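Reticulocyte binding protein (Streptococcus agalactiae COH1, PDB 3FAW) probably hydrolyses the alpha-1,6 glycosidic branch links of pullulan and related alpha-glucans as a secreted pullulanase held at the streptococcal cell wall. Local coordinates at residues 152-157 with 207-212; 269-274 with 308-313; 314-319 with 344-349; 519-524 with 567-572. All coordinates share one frame; numbering follows the deposited sequence.

Interaction 1 of 4, residues 152-157 with 207-212; sequences SPSADS and IKRGKD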
loop_
_atom_site.group_PDB
_atom_site.type_symbol
_atom_site.label_atom_id
_atom_site.label_comp_id
_atom_site.label_asym_id
_atom_site.label_seq_id
_atom_site.Cartn_x
_atom_site.Cartn_y
_atom_site.Cartn_z
ATOM N N SER A 152 -17.478 -9.061 -20.367
ATOM C CA SER A 152 -18.627 -8.157 -20.180
ATOM C C SER A 152 -19.948 -8.852 -20.550
ATOM O O SER A 152 -20.528 -8.577 -21.596
ATOM C CB SER A 152 -18.444 -6.878 -21.012
ATOM O OG SER A 152 -19.454 -5.927 -20.728
ATOM N N PRO A 153 -20.439 -9.742 -19.669
ATOM C CA PRO A 153 -21.507 -10.662 -20.053
ATOM C C PRO A 153 -22.881 -10.029 -20.327
ATOM O O PRO A 153 -23.678 -10.646 -21.028
ATOM C CB PRO A 153 -21.577 -11.631 -18.864
ATOM C CG PRO A 153 -21.053 -10.863 -17.716
ATOM C CD PRO A 153 -20.032 -9.921 -18.264
ATOM N N SER A 154 -23.149 -8.827 -19.805
ATOM C CA SER A 154 -24.457 -8.182 -19.973
ATOM C C SER A 154 -24.525 -7.233 -21.176
ATOM O O SER A 154 -25.572 -6.638 -21.438
ATOM C CB SER A 154 -24.852 -7.424 -18.700
ATOM O OG SER A 154 -24.013 -6.299 -18.486
ATOM N N ALA A 155 -23.418 -7.095 -21.908
ATOM C CA ALA A 155 -23.358 -6.195 -23.079
ATOM C C ALA A 155 -24.165 -6.708 -24.277
ATOM O O ALA A 155 -24.151 -7.900 -24.568
ATOM C CB ALA A 155 -21.902 -5.973 -23.502
ATOM N N ASP A 156 -24.860 -5.799 -24.965
ATOM C CA ASP A 156 -25.503 -6.104 -26.252
ATOM C C ASP A 156 -24.466 -6.147 -27.375
ATOM O O ASP A 156 -24.554 -6.971 -28.291
ATOM C CB ASP A 156 -26.552 -5.045 -26.615
ATOM C CG ASP A 156 -27.740 -5.042 -25.676
ATOM O OD1 ASP A 156 -27.978 -6.057 -24.996
ATOM O OD2 ASP A 156 -28.450 -4.015 -25.638
ATOM N N SER A 157 -23.495 -5.240 -27.304
ATOM C CA SER A 157 -22.420 -5.180 -28.285
ATOM C C SER A 157 -21.196 -4.497 -27.691
ATOM O O SER A 157 -21.317 -3.659 -26.794
ATOM C CB SER A 157 -22.884 -4.420 -29.527
ATOM O OG SER A 157 -23.162 -3.063 -29.213
ATOM N N ILE A 207 -19.186 0.042 -25.142
ATOM C CA ILE A 207 -20.131 -0.995 -24.740
ATOM C C ILE A 207 -21.549 -0.458 -24.850
ATOM O O ILE A 207 -21.838 0.633 -24.371
ATOM C CB ILE A 207 -19.871 -1.471 -23.292
ATOM C CG1 ILE A 207 -18.443 -2.014 -23.164
ATOM C CG2 ILE A 207 -20.877 -2.552 -22.885
ATOM C CD1 ILE A 207 -18.113 -2.561 -21.789
ATOM N N LYS A 208 -22.423 -1.228 -25.490
ATOM C CA LYS A 208 -23.832 -0.872 -25.607
ATOM C C LYS A 208 -24.684 -1.833 -24.786
ATOM O O LYS A 208 -24.565 -3.053 -24.926
ATOM C CB LYS A 208 -24.267 -0.909 -27.072
ATOM C CG LYS A 208 -25.632 -0.296 -27.340
ATOM C CD LYS A 208 -25.938 -0.275 -28.830
ATOM C CE LYS A 208 -27.335 0.267 -29.110
ATOM N NZ LYS A 208 -27.599 0.406 -30.571
ATOM N N ARG A 209 -25.520 -1.267 -23.917
ATOM C CA ARG A 209 -26.544 -2.018 -23.187
ATOM C C ARG A 209 -27.867 -1.278 -23.341
ATOM O O ARG A 209 -28.134 -0.313 -22.625
ATOM C CB ARG A 209 -26.187 -2.141 -21.704
ATOM C CG ARG A 209 -25.055 -3.105 -21.407
ATOM C CD ARG A 209 -24.773 -3.183 -19.914
ATOM N NE ARG A 209 -24.290 -1.903 -19.399
ATOM C CZ ARG A 209 -23.012 -1.531 -19.321
ATOM N NH1 ARG A 209 -22.032 -2.339 -19.706
ATOM N NH2 ARG A 209 -22.718 -0.330 -18.845
ATOM N N GLY A 210 -28.684 -1.724 -24.289
ATOM C CA GLY A 210 -29.918 -1.026 -24.633
ATOM C C GLY A 210 -29.629 0.295 -25.326
ATOM O O GLY A 210 -28.875 0.341 -26.300
ATOM N N LYS A 211 -30.219 1.372 -24.809
ATOM C CA LYS A 211 -30.075 2.709 -25.399
ATOM C C LYS A 211 -28.716 3.357 -25.097
ATOM O O LYS A 211 -28.237 4.187 -25.872
ATOM C CB LYS A 211 -31.210 3.621 -24.906
ATOM C CG LYS A 211 -31.287 4.976 -25.602
ATOM C CD LYS A 211 -32.500 5.767 -25.141
ATOM C CE LYS A 211 -32.524 7.158 -25.758
ATOM N NZ LYS A 211 -33.728 7.932 -25.348
ATOM N N ASP A 212 -28.099 2.972 -23.981
ATOM C CA ASP A 212 -26.880 3.630 -23.503
ATOM C C ASP A 212 -25.602 3.071 -24.135
ATOM O O ASP A 212 -25.468 1.862 -24.327
ATOM C CB ASP A 212 -26.793 3.522 -21.976
ATOM C CG ASP A 212 -27.949 4.219 -21.270
ATOM O OD1 ASP A 212 -28.941 4.578 -21.942
ATOM O OD2 ASP A 212 -27.866 4.413 -20.040
HETATM O O HOH W 1 -21.951 -5.487 -19.770
#
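Asp156 grips the strand end at Lys208 to Gly210 twice, once through its backbone and once through its carboxylate. Its amide N donates to Lys208 O at 2.8 Å, while OD2 accepts from Gly210 N at 2.7 Å in a nearly straight bond that reaches the oxygen from above the carboxylate plane. CG stands beside the backbone N, anti to the carbonyl carbon (chi1 -66°), which carries the carboxylate forward to the amide where the chain enters the type II' turn from Arg209 to Asp212. Ser157 pairs with Lys208 in antiparallel fashion: Lys208 N donates to Ser157 O at 3.0 Å, and Ser157 N returns only a weak bond to Lys208 O, the oxygen already taken by Asp156 N. A water next joins three side chains, donating to Ser152 OG and Ser154 OG and accepting from Arg209 NH1. Both hydroxyls and the guanidinium are also tied to residues 403-405: Ser152 to Ile404 O, Ser154 to Glu405, and Arg209 NH2 to Asp403 O. Arg209 CD passes 3.5 Å from Ser154 OG, and beyond it the chain bends at chi3. On the buried side Ala155 CB rests against Ile207 CG2 at 3.6 Å, and Ile207 CD1 comes up to Ser152 OG. Ser157 OG lies over Lys208 CB, whose extended chain then leads away. With Asp156 and Ser157 both facing Lys208, this is a classic beta bulge, opening strand 157-164 beside strand 202-209 in the antiparallel sheet of the carbohydrate-binding module 48 domain.

Interaction 2 of 4, residues 269-274 with 308-313; sequences VIYEAH and LGVTHI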
loop_
_atom_site.group_PDB
_atom_site.type_symbol
_atom_site.label_atom_id
_atom_site.label_comp_id
_atom_site.label_asym_id
_atom_site.label_seq_id
_atom_site.Cartn_x
_atom_site.Cartn_y
_atom_site.Cartn_z
ATOM N N VAL A 269 14.679 -5.411 5.742
ATOM C CA VAL A 269 14.742 -4.034 6.227
ATOM C C VAL A 269 14.231 -3.140 5.102
ATOM O O VAL A 269 14.949 -2.863 4.143
ATOM C CB VAL A 269 16.171 -3.640 6.640
ATOM C CG1 VAL A 269 16.204 -2.215 7.172
ATOM C CG2 VAL A 269 16.704 -4.620 7.679
ATOM N N ILE A 270 12.978 -2.705 5.225
ATOM C CA ILE A 270 12.257 -2.061 4.124
ATOM C C ILE A 270 12.390 -0.540 4.193
ATOM O O ILE A 270 12.290 0.056 5.268
ATOM C CB ILE A 270 10.755 -2.472 4.129
ATOM C CG1 ILE A 270 10.621 -3.988 3.943
ATOM C CG2 ILE A 270 9.966 -1.728 3.046
ATOM C CD1 ILE A 270 9.192 -4.516 4.088
ATOM N N TYR A 271 12.610 0.072 3.032
ATOM C CA TYR A 271 12.788 1.515 2.900
ATOM C C TYR A 271 11.697 2.067 1.978
ATOM O O TYR A 271 11.661 1.726 0.794
ATOM C CB TYR A 271 14.180 1.801 2.325
ATOM C CG TYR A 271 14.568 3.263 2.260
ATOM C CD1 TYR A 271 15.102 3.913 3.371
ATOM C CD2 TYR A 271 14.424 3.990 1.077
ATOM C CE1 TYR A 271 15.469 5.258 3.309
ATOM C CE2 TYR A 271 14.781 5.329 1.005
ATOM C CZ TYR A 271 15.307 5.957 2.121
ATOM O OH TYR A 271 15.662 7.284 2.046
ATOM N N GLU A 272 10.811 2.909 2.522
ATOM C CA GLU A 272 9.653 3.423 1.771
ATOM C C GLU A 272 9.909 4.781 1.111
ATOM O O GLU A 272 10.005 5.800 1.798
ATOM C CB GLU A 272 8.421 3.521 2.677
ATOM C CG GLU A 272 7.116 3.841 1.920
ATOM C CD GLU A 272 6.026 4.429 2.805
ATOM O OE1 GLU A 272 6.351 5.150 3.769
ATOM O OE2 GLU A 272 4.835 4.180 2.527
ATOM N N ALA A 273 9.974 4.786 -0.222
ATOM C CA ALA A 273 10.210 6.006 -1.006
ATOM C C ALA A 273 9.179 6.230 -2.123
ATOM O O ALA A 273 8.661 5.283 -2.722
ATOM C CB ALA A 273 11.618 5.975 -1.602
ATOM N N HIS A 274 8.893 7.503 -2.384
ATOM C CA HIS A 274 8.107 7.949 -3.533
ATOM C C HIS A 274 9.091 8.363 -4.646
ATOM O O HIS A 274 10.085 9.043 -4.380
ATOM C CB HIS A 274 7.249 9.137 -3.095
ATOM C CG HIS A 274 6.222 9.571 -4.090
ATOM N ND1 HIS A 274 6.531 10.333 -5.198
ATOM C CD2 HIS A 274 4.879 9.401 -4.114
ATOM C CE1 HIS A 274 5.425 10.589 -5.874
ATOM N NE2 HIS A 274 4.408 10.036 -5.237
ATOM N N LEU A 308 23.421 2.753 2.766
ATOM C CA LEU A 308 22.524 2.834 3.924
ATOM C C LEU A 308 22.285 1.459 4.546
ATOM O O LEU A 308 22.266 1.328 5.775
ATOM C CB LEU A 308 21.187 3.477 3.537
ATOM C CG LEU A 308 20.174 3.685 4.674
ATOM C CD1 LEU A 308 20.806 4.446 5.841
ATOM C CD2 LEU A 308 18.919 4.402 4.173
ATOM N N GLY A 309 22.084 0.453 3.691
ATOM C CA GLY A 309 22.067 -0.953 4.102
ATOM C C GLY A 309 20.713 -1.645 4.084
ATOM O O GLY A 309 20.603 -2.796 4.505
ATOM N N VAL A 310 19.681 -0.953 3.611
ATOM C CA VAL A 310 18.343 -1.533 3.520
ATOM C C VAL A 310 18.350 -2.701 2.534
ATOM O O VAL A 310 19.169 -2.737 1.610
ATOM C CB VAL A 310 17.291 -0.483 3.081
ATOM C CG1 VAL A 310 17.186 0.628 4.119
ATOM C CG2 VAL A 310 17.630 0.089 1.699
ATOM N N THR A 311 17.456 -3.661 2.746
ATOM C CA THR A 311 17.374 -4.841 1.877
ATOM C C THR A 311 16.369 -4.632 0.743
ATOM O O THR A 311 16.608 -5.062 -0.389
ATOM C CB THR A 311 16.970 -6.105 2.669
ATOM O OG1 THR A 311 15.637 -5.960 3.184
ATOM C CG2 THR A 311 17.941 -6.351 3.817
ATOM N N HIS A 312 15.254 -3.968 1.063
ATOM C CA HIS A 312 14.152 -3.750 0.124
ATOM C C HIS A 312 13.782 -2.269 -0.012
ATOM O O HIS A 312 13.642 -1.553 0.984
ATOM C CB HIS A 312 12.910 -4.521 0.580
ATOM C CG HIS A 312 13.039 -6.006 0.464
ATOM N ND1 HIS A 312 13.755 -6.763 1.364
ATOM C CD2 HIS A 312 12.525 -6.879 -0.437
ATOM C CE1 HIS A 312 13.685 -8.038 1.019
ATOM N NE2 HIS A 312 12.945 -8.134 -0.071
ATOM N N ILE A 313 13.616 -1.822 -1.253
ATOM C CA ILE A 313 13.106 -0.481 -1.533
ATOM C C ILE A 313 11.621 -0.588 -1.891
ATOM O O ILE A 313 11.253 -1.240 -2.874
ATOM C CB ILE A 313 13.891 0.188 -2.673
ATOM C CG1 ILE A 313 15.381 0.260 -2.318
ATOM C CG2 ILE A 313 13.345 1.578 -2.959
ATOM C CD1 ILE A 313 16.273 0.699 -3.474
#
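Backbone hydrogen bonds join Val269 and Tyr271 to Thr311 and His312 in parallel register, Ile270 lying beside His312 and Tyr271 beside Ile313. Val269 O takes two donors: Thr311 N at 3.0 Å, in the carbonyl plane on a lone pair, and His312 N at 3.3 Å, from well above that plane. Two residues on, Tyr271 N donates to His312 O at 2.8 Å.

A side chain extends the polar ladder. Thr311 OG1 sits between its own backbone N and carbonyl carbon (chi1 65°), a rotation that presents the oxygen to Val269 N at 2.8 Å. The same OG1 shares a 2.7 Å hydrogen bond with His312 ND1, which it meets at the ring edge, in plane, so the imidazole is tethered to the residue before it.

Apolar contacts gather around Tyr271. Val310 CG1 touches its CB at 3.7 Å, and Leu308 CD2 reaches CE1 at 3.7 Å, the leucine crossing the tyrosine at about a right angle. Beyond the ring, Tyr271 OH is bonded to Ser619 and Glu622. The histidine side of the sheet is more lightly packed across this pair, Ile270 CG1 meeting His312 CB at 4.1 Å.

Strands 269-273 and 312-315, linked through helix 302-308, form the first beta-alpha-beta crossover of the closed eight-stranded TIM barrel of the alpha-amylase catalytic domain.

Interaction 3 of 4, residues 314-319 with 344-349; sequences QLLPVL and WGYDPQ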
loop_
_atom_site.group_PDB
_atom_site.type_symbol
_atom_site.label_atom_id
_atom_site.label_comp_id
_atom_site.label_asym_id
_atom_site.label_seq_id
_atom_site.Cartn_x
_atom_site.Cartn_y
_atom_site.Cartn_z
ATOM N N GLN A 314 10.776 0.019 -1.064
ATOM C CA GLN A 314 9.339 0.066 -1.304
ATOM C C GLN A 314 8.956 1.349 -2.033
ATOM O O GLN A 314 9.238 2.451 -1.553
ATOM C CB GLN A 314 8.582 -0.028 0.016
ATOM C CG GLN A 314 7.065 -0.057 -0.129
ATOM C CD GLN A 314 6.372 -0.359 1.182
ATOM O OE1 GLN A 314 6.639 -1.385 1.822
ATOM N NE2 GLN A 314 5.478 0.539 1.598
ATOM N N LEU A 315 8.312 1.204 -3.190
ATOM C CA LEU A 315 7.889 2.355 -3.983
ATOM C C LEU A 315 6.399 2.619 -3.821
ATOM O O LEU A 315 5.577 1.714 -3.982
ATOM C CB LEU A 315 8.205 2.144 -5.465
ATOM C CG LEU A 315 9.680 1.912 -5.813
ATOM C CD1 LEU A 315 9.814 1.575 -7.288
ATOM C CD2 LEU A 315 10.535 3.122 -5.450
ATOM N N LEU A 316 6.057 3.867 -3.514
ATOM C CA LEU A 316 4.664 4.310 -3.536
ATOM C C LEU A 316 4.064 4.041 -4.925
ATOM O O LEU A 316 4.812 3.870 -5.892
ATOM C CB LEU A 316 4.554 5.795 -3.134
ATOM C CG LEU A 316 4.444 6.030 -1.617
ATOM C CD1 LEU A 316 5.802 5.844 -0.929
ATOM C CD2 LEU A 316 3.844 7.398 -1.287
ATOM N N PRO A 317 2.719 3.987 -5.028
ATOM C CA PRO A 317 2.043 3.491 -6.230
ATOM C C PRO A 317 2.607 3.958 -7.583
ATOM O O PRO A 317 2.481 5.129 -7.947
ATOM C CB PRO A 317 0.603 3.983 -6.035
ATOM C CG PRO A 317 0.421 3.929 -4.575
ATOM C CD PRO A 317 1.739 4.395 -4.005
ATOM N N VAL A 318 3.227 3.030 -8.310
ATOM C CA VAL A 318 3.756 3.298 -9.647
ATOM C C VAL A 318 2.749 2.916 -10.742
ATOM O O VAL A 318 2.942 3.261 -11.909
ATOM C CB VAL A 318 5.120 2.578 -9.894
ATOM C CG1 VAL A 318 6.159 3.031 -8.871
ATOM C CG2 VAL A 318 4.963 1.065 -9.869
ATOM N N LEU A 319 1.682 2.208 -10.377
ATOM C CA LEU A 319 0.595 1.933 -11.330
ATOM C C LEU A 319 -0.225 3.197 -11.590
ATOM O O LEU A 319 -0.225 4.121 -10.775
ATOM C CB LEU A 319 -0.291 0.788 -10.847
ATOM C CG LEU A 319 0.433 -0.566 -10.906
ATOM C CD1 LEU A 319 -0.039 -1.474 -9.803
ATOM C CD2 LEU A 319 0.274 -1.240 -12.268
ATOM N N TRP A 344 0.615 11.174 -4.437
ATOM C CA TRP A 344 1.194 9.935 -3.898
ATOM C C TRP A 344 0.864 8.757 -4.805
ATOM O O TRP A 344 1.709 7.893 -5.032
ATOM C CB TRP A 344 0.687 9.617 -2.482
ATOM C CG TRP A 344 1.358 10.355 -1.364
ATOM C CD1 TRP A 344 2.588 10.953 -1.384
ATOM C CD2 TRP A 344 0.848 10.534 -0.035
ATOM N NE1 TRP A 344 2.859 11.516 -0.162
ATOM C CE2 TRP A 344 1.809 11.276 0.684
ATOM C CE3 TRP A 344 -0.337 10.155 0.612
ATOM C CZ2 TRP A 344 1.628 11.640 2.021
ATOM C CZ3 TRP A 344 -0.519 10.522 1.942
ATOM C CH2 TRP A 344 0.460 11.259 2.630
ATOM N N GLY A 345 -0.375 8.726 -5.294
ATOM C CA GLY A 345 -0.828 7.701 -6.232
ATOM C C GLY A 345 -1.957 6.805 -5.750
ATOM O O GLY A 345 -2.213 5.763 -6.357
ATOM N N TYR A 346 -2.664 7.218 -4.696
ATOM C CA TYR A 346 -3.755 6.415 -4.134
ATOM C C TYR A 346 -5.108 6.779 -4.756
ATOM O O TYR A 346 -6.129 6.818 -4.071
ATOM C CB TYR A 346 -3.773 6.536 -2.602
ATOM C CG TYR A 346 -2.490 6.031 -1.985
ATOM C CD1 TYR A 346 -2.228 4.667 -1.903
ATOM C CD2 TYR A 346 -1.519 6.914 -1.521
ATOM C CE1 TYR A 346 -1.045 4.196 -1.359
ATOM C CE2 TYR A 346 -0.330 6.451 -0.975
ATOM C CZ TYR A 346 -0.102 5.094 -0.896
ATOM O OH TYR A 346 1.077 4.638 -0.362
ATOM N N ASP A 347 -5.094 7.018 -6.072
ATOM C CA ASP A 347 -6.298 7.233 -6.878
ATOM C C ASP A 347 -6.236 6.307 -8.103
ATOM O O ASP A 347 -6.055 6.774 -9.231
ATOM C CB ASP A 347 -6.376 8.695 -7.325
ATOM C CG ASP A 347 -6.269 9.669 -6.166
ATOM O OD1 ASP A 347 -7.037 9.525 -5.194
ATOM O OD2 ASP A 347 -5.419 10.581 -6.230
ATOM N N PRO A 348 -6.375 4.988 -7.884
ATOM C CA PRO A 348 -6.083 3.999 -8.927
ATOM C C PRO A 348 -6.933 4.078 -10.201
ATOM O O PRO A 348 -8.169 4.115 -10.140
ATOM C CB PRO A 348 -6.318 2.669 -8.206
ATOM C CG PRO A 348 -6.099 2.995 -6.782
ATOM C CD PRO A 348 -6.771 4.309 -6.638
ATOM N N GLN A 349 -6.243 4.097 -11.340
ATOM C CA GLN A 349 -6.876 3.999 -12.647
ATOM C C GLN A 349 -6.657 2.614 -13.278
ATOM O O GLN A 349 -7.581 2.043 -13.868
ATOM C CB GLN A 349 -6.344 5.099 -13.564
ATOM C CG GLN A 349 -6.951 5.084 -14.949
ATOM C CD GLN A 349 -6.642 6.332 -15.734
ATOM O OE1 GLN A 349 -7.657 6.879 -16.373
ATOM N NE2 GLN A 349 -5.504 6.801 -15.768
HETATM O O HOH W 2 3.532 7.223 -6.678
HETATM O O HOH W 3 -2.233 3.741 -8.507
#
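Tyr346 receives Pro317 on one face of its ring: CG of the proline lies 3.5 Å above the ring plane, displaced toward the rim near CE1, in a CH-pi contact with the two side chains at about a right angle. Leu316 makes a second CH-pi contact, its CD2 standing over one face of the Trp344 five-membered ring, 4.1 Å from the centroid. The leucine thus reaches toward both aromatics, since its CG also lies 3.9 Å from Tyr346 OH. His573 meets both rings from elsewhere, edge-to-face with Trp344, and the Tyr346 hydroxyl is hydrogen-bonded to Asp389.

These residues belong to the one long loop that leaves the C-terminal end of the second barrel strand, 312-315, the end at which alpha-amylase family enzymes carry their active site. Gly345, whose backbone has a positive phi (118°), brings the chains together at Pro317, where its O approaches Pro317 CB to 3.3 Å.

Polar links between the two parts of the loop pass through water. One molecule donates to both Pro317 O, at 2.7 Å, and Trp344 O; another lies near Leu319 O and Gly345 O, 3.0 Å from the latter.

Interaction 4 of 4, residues 519-524 with 567-572; sequences DIRNSL and VQYIAA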
loop_
_atom_site.group_PDB
_atom_site.type_symbol
_atom_site.label_atom_id
_atom_site.label_comp_id
_atom_site.label_asym_id
_atom_site.label_seq_id
_atom_site.Cartn_x
_atom_site.Cartn_y
_atom_site.Cartn_z
ATOM N N ASP A 519 0.669 -0.327 17.351
ATOM C CA ASP A 519 0.915 -0.355 18.795
ATOM C C ASP A 519 2.325 0.121 19.166
ATOM O O ASP A 519 2.485 0.933 20.077
ATOM C CB ASP A 519 0.687 -1.766 19.348
ATOM C CG ASP A 519 0.407 -1.777 20.840
ATOM O OD1 ASP A 519 -0.327 -0.889 21.314
ATOM O OD2 ASP A 519 0.897 -2.691 21.535
ATOM N N ILE A 520 3.342 -0.385 18.473
ATOM C CA ILE A 520 4.717 0.067 18.719
ATOM C C ILE A 520 4.902 1.520 18.259
ATOM O O ILE A 520 5.608 2.293 18.906
ATOM C CB ILE A 520 5.789 -0.868 18.075
ATOM C CG1 ILE A 520 7.177 -0.557 18.660
ATOM C CG2 ILE A 520 5.802 -0.737 16.557
ATOM C CD1 ILE A 520 8.282 -1.512 18.219
ATOM N N ARG A 521 4.259 1.887 17.151
ATOM C CA ARG A 521 4.254 3.278 16.685
ATOM C C ARG A 521 3.732 4.204 17.790
ATOM O O ARG A 521 4.451 5.093 18.253
ATOM C CB ARG A 521 3.397 3.412 15.418
ATOM C CG ARG A 521 3.248 4.838 14.870
ATOM C CD ARG A 521 2.104 4.913 13.865
ATOM N NE ARG A 521 0.793 4.967 14.518
ATOM C CZ ARG A 521 -0.380 4.773 13.907
ATOM N NH1 ARG A 521 -0.437 4.496 12.611
ATOM N NH2 ARG A 521 -1.514 4.846 14.599
ATOM N N ASN A 522 2.493 3.962 18.225
ATOM C CA ASN A 522 1.842 4.783 19.253
ATOM C C ASN A 522 2.627 4.852 20.556
ATOM O O ASN A 522 2.842 5.938 21.104
ATOM C CB ASN A 522 0.434 4.256 19.555
ATOM C CG ASN A 522 -0.542 4.503 18.423
ATOM O OD1 ASN A 522 -0.216 5.154 17.436
ATOM N ND2 ASN A 522 -1.755 3.984 18.569
ATOM N N SER A 523 3.048 3.688 21.049
ATOM C CA SER A 523 3.752 3.604 22.328
ATOM C C SER A 523 5.069 4.388 22.329
ATOM O O SER A 523 5.411 5.026 23.328
ATOM C CB SER A 523 4.013 2.144 22.699
ATOM O OG SER A 523 2.796 1.440 22.875
ATOM N N LEU A 524 5.796 4.348 21.212
ATOM C CA LEU A 524 7.098 5.026 21.118
ATOM C C LEU A 524 7.011 6.526 20.812
ATOM O O LEU A 524 7.767 7.310 21.388
ATOM C CB LEU A 524 7.990 4.347 20.072
ATOM C CG LEU A 524 8.469 2.918 20.361
ATOM C CD1 LEU A 524 9.607 2.540 19.411
ATOM C CD2 LEU A 524 8.905 2.748 21.811
ATOM N N VAL A 567 5.134 -5.919 11.214
ATOM C CA VAL A 567 5.987 -4.915 10.594
ATOM C C VAL A 567 6.192 -3.776 11.599
ATOM O O VAL A 567 5.253 -3.038 11.907
ATOM C CB VAL A 567 5.372 -4.365 9.291
ATOM C CG1 VAL A 567 6.353 -3.432 8.595
ATOM C CG2 VAL A 567 4.962 -5.507 8.360
ATOM N N GLN A 568 7.416 -3.651 12.110
ATOM C CA GLN A 568 7.750 -2.649 13.133
ATOM C C GLN A 568 8.073 -1.306 12.484
ATOM O O GLN A 568 8.964 -1.217 11.634
ATOM C CB GLN A 568 8.962 -3.095 13.961
ATOM C CG GLN A 568 8.860 -4.487 14.593
ATOM C CD GLN A 568 8.008 -4.523 15.855
ATOM O OE1 GLN A 568 7.080 -3.734 16.020
ATOM N NE2 GLN A 568 8.316 -5.457 16.747
ATOM N N TYR A 569 7.353 -0.262 12.889
ATOM C CA TYR A 569 7.589 1.076 12.355
ATOM C C TYR A 569 7.175 2.178 13.322
ATOM O O TYR A 569 6.359 1.964 14.230
ATOM C CB TYR A 569 6.875 1.257 11.011
ATOM C CG TYR A 569 5.406 1.653 11.064
ATOM C CD1 TYR A 569 4.494 0.978 11.876
ATOM C CD2 TYR A 569 4.923 2.674 10.254
ATOM C CE1 TYR A 569 3.141 1.334 11.893
ATOM C CE2 TYR A 569 3.586 3.032 10.260
ATOM C CZ TYR A 569 2.696 2.360 11.077
ATOM O OH TYR A 569 1.366 2.728 11.072
ATOM N N ILE A 570 7.759 3.353 13.117
ATOM C CA ILE A 570 7.353 4.564 13.839
ATOM C C ILE A 570 7.033 5.742 12.904
ATOM O O ILE A 570 6.535 6.772 13.356
ATOM C CB ILE A 570 8.396 4.978 14.904
ATOM C CG1 ILE A 570 9.808 5.076 14.302
ATOM C CG2 ILE A 570 8.362 3.996 16.070
ATOM C CD1 ILE A 570 10.865 5.570 15.275
ATOM N N ALA A 571 7.292 5.586 11.607
ATOM C CA ALA A 571 6.921 6.607 10.620
ATOM C C ALA A 571 6.718 6.006 9.232
ATOM O O ALA A 571 7.168 4.896 8.945
ATOM C CB ALA A 571 7.966 7.692 10.567
ATOM N N ALA A 572 6.036 6.766 8.383
ATOM C CA ALA A 572 5.769 6.381 6.998
ATOM C C ALA A 572 5.376 7.634 6.224
ATOM O O ALA A 572 5.408 8.731 6.773
ATOM C CB ALA A 572 4.665 5.348 6.936
#
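Arg521 and Ile570 bring the two backbones together, their CA atoms 4.4 Å apart, where helix 518-525 passes the chain leaving strand 566-568. Ile520, Arg521 and Leu524 supply the helix side of the contact.

Arg521 and Tyr569 run side by side in the same direction, with guanidinium and ring planes 61° apart. NH1 donates to Tyr569 OH at 3.0 Å in a markedly bent bond (131°), the oxygen tilted out of the guanidinium plane, and CD lies 3.8 Å from Tyr569 CZ. The other edge of the guanidinium is held in plane by Asn522 OD1, which NE and NH2 grip side-on; the asparagine thereby fixes the turn of the group that meets the tyrosine.

Ile520 straddles the amide oxygen of Gln568: CG2 and CD1 each stand 3.3 Å from OE1, and the two side chains cross at about a right angle. Gln568 NE2 turns to Asn550 O and Gln612 O instead. Leu524 CD1 completes the apolar part against Ile570 CG2 at 3.9 Å, where Ile608 of helix 590-609 also packs on Ile570.

The short helix that follows the sixth strand, 513-516, thus covers the C-terminal exit of the seventh, 566-568, in the TIM barrel of the catalytic domain.

Overall arrangement
Interactions 2, 3 and 4 are buried and all reach the parallel barrel sheet, whereas interaction 1 is partly exposed and lies in the carbohydrate-binding module, its centre 47 Å from that of interaction 2. Strand 312-315 serves both interactions 2 and 3, and Gln314 continues the backbone pairing with Tyr271 and Ala273; Glu272 OE1 touches Ala572 CA of interaction 4 at 3.5 Å. Chemistry follows place: backbone bonds dominate the strand pairs of interactions 1 and 2, but the antiparallel pair adds a carboxylate and a water, and the barrel pair a threonine. The two parts of one loop in interaction 3 meet through rings, proline and water; the helix of interaction 4 uses side chains, an arginine-to-tyrosine hydrogen bond among apolar contacts.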